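Local coordinates for pesticidal crystal protein Cry4Aa (Bacillus thuringiensis, PDB 2C9K), which promotes colloid-osmotic lysis of midgut epithelial cells in insects, killing mosquito larvae as a receptor-binding, pore-forming delta-endotoxin, at residues N226-D238 with S257-F269. Sequence-based numbering, arbitrary orientation.
Sequences NTYRTKMTTAVLD and SELTREIYQVLNF
Asn226 reaches the strand 262-267 with its side-chain amide: ND2 donates to Tyr264 O at 2.9 Å, arriving well above the plane of that carbonyl, while the same nitrogen lies 3.7 Å from Val266 CG1. CG stands anti to the backbone N (chi1 -175°), which carries the amide out from the helix to the strand. Its other end is held from within the helix, because Arg229 NH2 donates to Asn226 OD1 at 2.8 Å, in the carbonyl plane and on a lone pair, so both ends of the amide are engaged, which should hold its rotation. Arg229 is steadied in turn by a salt bridge to Glu283, and a water links its NE to Asn226 OD1 and Thr230 OG1. One turn on, Thr230 presents two different branches to the strand: OG1 lies 3.0 Å from Tyr264 O, and CG2 packs on Ile263 CD1.

This is the interface between the N-terminal helical domain and the central beta-sheet domain, the second of the three in the Cry toxin fold. Helix 222-240 is the last of the helical domain; its segment 226-238 crosses strand 262-267 at 137°, obliquely antiparallel. That strand is an outermost strand of a three-stranded antiparallel sheet, in which it pairs with strand 450-457.

Thr233 CG2 sits over one face of the Arg261 guanidinium and also meets Ile263 CG2. Thr234 contributes its methyl, CG2, against Ile263 CD1. At Asp238 the contact becomes ionic: Arg261 grips the carboxylate side-on, NE to Asp238 OD1 at 2.8 Å and NH2 to Asp238 OD2 at 2.7 Å. Both oxygens use their syn lone pairs, and the two flat groups are only 13° from coplanar. A bend at chi2 folds the arginine chain toward this acid, and His432 is a second partner of NH2. Leu259 CD1 packs against the carboxylate carbon of Asp238, beside the ion pair.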
# COMPACT_ATOMS: atom_id res chain seq x y z
N ASN A 226 -8.11 -10.24 8.37
CA ASN A 226 -6.77 -9.76 8.10
C ASN A 226 -6.20 -10.24 6.76
O ASN A 226 -5.54 -9.49 6.06
CB ASN A 226 -5.85 -10.16 9.25
CG ASN A 226 -4.46 -9.59 9.10
OD1 ASN A 226 -4.25 -8.38 9.21
ND2 ASN A 226 -3.49 -10.46 8.83
N THR A 227 -6.46 -11.50 6.41
CA THR A 227 -5.94 -12.04 5.16
C THR A 227 -6.55 -11.29 3.98
O THR A 227 -5.85 -10.86 3.06
CB THR A 227 -6.26 -13.54 5.02
OG1 THR A 227 -5.66 -14.25 6.11
CG2 THR A 227 -5.71 -14.09 3.72
N TYR A 228 -7.86 -11.13 4.01
CA TYR A 228 -8.57 -10.43 2.94
C TYR A 228 -8.01 -9.01 2.74
O TYR A 228 -7.95 -8.51 1.61
CB TYR A 228 -10.05 -10.37 3.27
CG TYR A 228 -10.83 -9.56 2.28
CD1 TYR A 228 -11.10 -10.05 1.00
CD2 TYR A 228 -11.31 -8.30 2.62
CE1 TYR A 228 -11.82 -9.30 0.09
CE2 TYR A 228 -12.04 -7.55 1.72
CZ TYR A 228 -12.29 -8.04 0.46
OH TYR A 228 -13.04 -7.28 -0.41
N ARG A 229 -7.61 -8.39 3.85
CA ARG A 229 -7.06 -7.03 3.84
C ARG A 229 -5.67 -6.99 3.22
O ARG A 229 -5.35 -6.11 2.41
CB ARG A 229 -7.01 -6.49 5.28
CG ARG A 229 -6.32 -5.13 5.42
CD ARG A 229 -6.51 -4.56 6.81
NE ARG A 229 -5.95 -5.41 7.85
CZ ARG A 229 -6.23 -5.29 9.14
NH1 ARG A 229 -7.06 -4.34 9.56
NH2 ARG A 229 -5.69 -6.12 10.02
N THR A 230 -4.85 -7.96 3.59
CA THR A 230 -3.50 -8.02 3.06
C THR A 230 -3.51 -8.32 1.57
O THR A 230 -2.79 -7.69 0.80
CB THR A 230 -2.70 -9.10 3.79
OG1 THR A 230 -2.63 -8.76 5.18
CG2 THR A 230 -1.30 -9.20 3.21
N LYS A 231 -4.34 -9.27 1.15
CA LYS A 231 -4.42 -9.64 -0.27
C LYS A 231 -5.01 -8.51 -1.11
O LYS A 231 -4.47 -8.18 -2.16
CB LYS A 231 -5.26 -10.91 -0.47
CG LYS A 231 -4.84 -12.09 0.39
CD LYS A 231 -3.38 -12.45 0.20
CE LYS A 231 -2.88 -13.39 1.30
NZ LYS A 231 -3.32 -14.81 1.15
N MET A 232 -6.11 -7.92 -0.64
CA MET A 232 -6.76 -6.84 -1.37
C MET A 232 -5.99 -5.53 -1.35
O MET A 232 -6.11 -4.72 -2.26
CB MET A 232 -8.18 -6.62 -0.84
CG MET A 232 -9.11 -7.78 -1.11
SD MET A 232 -9.21 -8.23 -2.87
CE MET A 232 -8.07 -9.56 -2.96
N THR A 233 -5.21 -5.30 -0.30
CA THR A 233 -4.44 -4.07 -0.27
C THR A 233 -3.42 -4.11 -1.39
O THR A 233 -3.27 -3.15 -2.14
CB THR A 233 -3.71 -3.89 1.06
OG1 THR A 233 -4.66 -3.54 2.07
CG2 THR A 233 -2.65 -2.81 0.95
N THR A 234 -2.73 -5.24 -1.52
CA THR A 234 -1.72 -5.40 -2.56
C THR A 234 -2.32 -5.57 -3.95
O THR A 234 -1.63 -5.38 -4.95
CB THR A 234 -0.82 -6.61 -2.28
OG1 THR A 234 -1.58 -7.82 -2.44
CG2 THR A 234 -0.30 -6.56 -0.87
N ALA A 235 -3.60 -5.93 -4.02
CA ALA A 235 -4.25 -6.11 -5.31
C ALA A 235 -5.01 -4.87 -5.74
O ALA A 235 -4.76 -4.31 -6.81
CB ALA A 235 -5.19 -7.31 -5.27
N VAL A 236 -5.92 -4.40 -4.90
CA VAL A 236 -6.71 -3.23 -5.23
C VAL A 236 -6.21 -1.90 -4.65
O VAL A 236 -5.71 -1.07 -5.39
CB VAL A 236 -8.18 -3.44 -4.80
CG1 VAL A 236 -9.05 -2.30 -5.31
CG2 VAL A 236 -8.67 -4.78 -5.35
N LEU A 237 -6.35 -1.71 -3.35
CA LEU A 237 -5.95 -0.46 -2.71
C LEU A 237 -4.62 0.14 -3.17
O LEU A 237 -4.53 1.36 -3.38
CB LEU A 237 -5.96 -0.62 -1.19
CG LEU A 237 -7.25 -1.21 -0.60
CD1 LEU A 237 -7.25 -1.04 0.91
CD2 LEU A 237 -8.46 -0.54 -1.22
N ASP A 238 -3.59 -0.69 -3.32
CA ASP A 238 -2.29 -0.18 -3.75
C ASP A 238 -2.41 0.38 -5.15
O ASP A 238 -1.83 1.42 -5.47
CB ASP A 238 -1.21 -1.28 -3.73
CG ASP A 238 -0.66 -1.53 -2.33
OD1 ASP A 238 -0.95 -0.73 -1.41
OD2 ASP A 238 0.09 -2.52 -2.14
N SER A 257 5.73 8.53 -6.48
CA SER A 257 4.90 8.37 -5.29
C SER A 257 5.26 7.09 -4.56
O SER A 257 6.01 6.27 -5.07
CB SER A 257 3.43 8.33 -5.69
OG SER A 257 3.16 7.17 -6.45
N GLU A 258 4.73 6.93 -3.35
CA GLU A 258 5.00 5.74 -2.55
C GLU A 258 3.77 5.29 -1.76
O GLU A 258 2.82 6.04 -1.59
CB GLU A 258 6.19 6.00 -1.61
CG GLU A 258 6.00 7.13 -0.59
CD GLU A 258 7.32 7.55 0.08
OE1 GLU A 258 7.28 8.12 1.19
OE2 GLU A 258 8.40 7.31 -0.50
N LEU A 259 3.80 4.06 -1.28
CA LEU A 259 2.69 3.50 -0.51
C LEU A 259 3.22 3.30 0.91
O LEU A 259 4.14 2.51 1.12
CB LEU A 259 2.27 2.16 -1.14
CG LEU A 259 1.96 2.18 -2.65
CD1 LEU A 259 1.90 0.77 -3.19
CD2 LEU A 259 0.65 2.91 -2.92
N THR A 260 2.63 4.00 1.88
CA THR A 260 3.08 3.93 3.28
C THR A 260 2.34 2.99 4.22
O THR A 260 2.81 2.74 5.33
CB THR A 260 3.03 5.30 3.97
OG1 THR A 260 1.66 5.64 4.22
CG2 THR A 260 3.66 6.37 3.10
N ARG A 261 1.20 2.47 3.78
CA ARG A 261 0.40 1.55 4.60
C ARG A 261 1.13 0.27 5.05
O ARG A 261 2.05 -0.21 4.37
CB ARG A 261 -0.85 1.13 3.83
CG ARG A 261 -0.65 -0.07 2.90
CD ARG A 261 0.40 0.20 1.84
NE ARG A 261 0.54 -0.91 0.90
CZ ARG A 261 1.28 -1.99 1.12
NH1 ARG A 261 1.97 -2.11 2.25
NH2 ARG A 261 1.34 -2.95 0.20
N GLU A 262 0.70 -0.29 6.17
CA GLU A 262 1.27 -1.55 6.67
C GLU A 262 0.29 -2.69 6.45
O GLU A 262 -0.92 -2.48 6.40
CB GLU A 262 1.55 -1.49 8.18
CG GLU A 262 2.80 -0.72 8.60
CD GLU A 262 3.14 -0.88 10.08
OE1 GLU A 262 2.31 -0.50 10.94
OE2 GLU A 262 4.23 -1.38 10.39
N ILE A 263 0.81 -3.90 6.28
CA ILE A 263 -0.03 -5.07 6.13
C ILE A 263 0.59 -6.13 7.03
O ILE A 263 1.78 -6.08 7.30
CB ILE A 263 -0.13 -5.56 4.67
CG1 ILE A 263 1.24 -5.93 4.12
CG2 ILE A 263 -0.81 -4.49 3.82
CD1 ILE A 263 1.19 -6.46 2.70
N TYR A 264 -0.22 -7.07 7.52
CA TYR A 264 0.27 -8.07 8.45
C TYR A 264 0.01 -9.52 8.06
O TYR A 264 -0.98 -9.84 7.41
CB TYR A 264 -0.37 -7.86 9.84
CG TYR A 264 -0.39 -6.42 10.34
CD1 TYR A 264 -1.26 -5.48 9.79
CD2 TYR A 264 0.46 -6.01 11.36
CE1 TYR A 264 -1.28 -4.17 10.25
CE2 TYR A 264 0.44 -4.70 11.83
CZ TYR A 264 -0.43 -3.78 11.27
OH TYR A 264 -0.46 -2.48 11.72
N GLN A 265 0.93 -10.38 8.48
CA GLN A 265 0.83 -11.82 8.24
C GLN A 265 0.87 -12.36 9.67
O GLN A 265 1.59 -11.81 10.51
CB GLN A 265 2.02 -12.31 7.41
CG GLN A 265 2.08 -11.71 6.00
CD GLN A 265 3.26 -12.22 5.17
OE1 GLN A 265 4.37 -12.39 5.68
NE2 GLN A 265 3.04 -12.42 3.87
N VAL A 266 0.12 -13.41 9.98
CA VAL A 266 0.12 -13.90 11.35
C VAL A 266 0.60 -15.34 11.60
O VAL A 266 0.54 -16.20 10.72
CB VAL A 266 -1.28 -13.67 12.01
CG1 VAL A 266 -2.28 -13.24 10.95
CG2 VAL A 266 -1.75 -14.91 12.75
N LEU A 267 1.08 -15.58 12.81
CA LEU A 267 1.59 -16.88 13.21
C LEU A 267 0.90 -17.37 14.48
O LEU A 267 0.66 -16.59 15.41
CB LEU A 267 3.10 -16.80 13.46
CG LEU A 267 3.80 -17.95 14.20
CD1 LEU A 267 3.73 -19.24 13.39
CD2 LEU A 267 5.25 -17.56 14.46
N ASN A 268 0.59 -18.67 14.49
CA ASN A 268 -0.06 -19.37 15.61
C ASN A 268 -1.50 -18.99 15.90
O ASN A 268 -1.96 -19.10 17.03
CB ASN A 268 0.76 -19.22 16.89
CG ASN A 268 2.05 -19.99 16.85
OD1 ASN A 268 2.18 -20.99 16.13
ND2 ASN A 268 3.02 -19.55 17.64
N PHE A 269 -2.21 -18.54 14.87
CA PHE A 269 -3.59 -18.15 15.03
C PHE A 269 -4.49 -19.33 15.39
O PHE A 269 -5.22 -19.30 16.38
CB PHE A 269 -4.12 -17.53 13.74
CG PHE A 269 -5.59 -17.25 13.78
CD1 PHE A 269 -6.08 -16.18 14.51
CD2 PHE A 269 -6.49 -18.11 13.16
CE1 PHE A 269 -7.45 -15.96 14.63
CE2 PHE A 269 -7.86 -17.90 13.27
CZ PHE A 269 -8.34 -16.82 14.01
O HOH W 1 -3.59 -6.87 7.38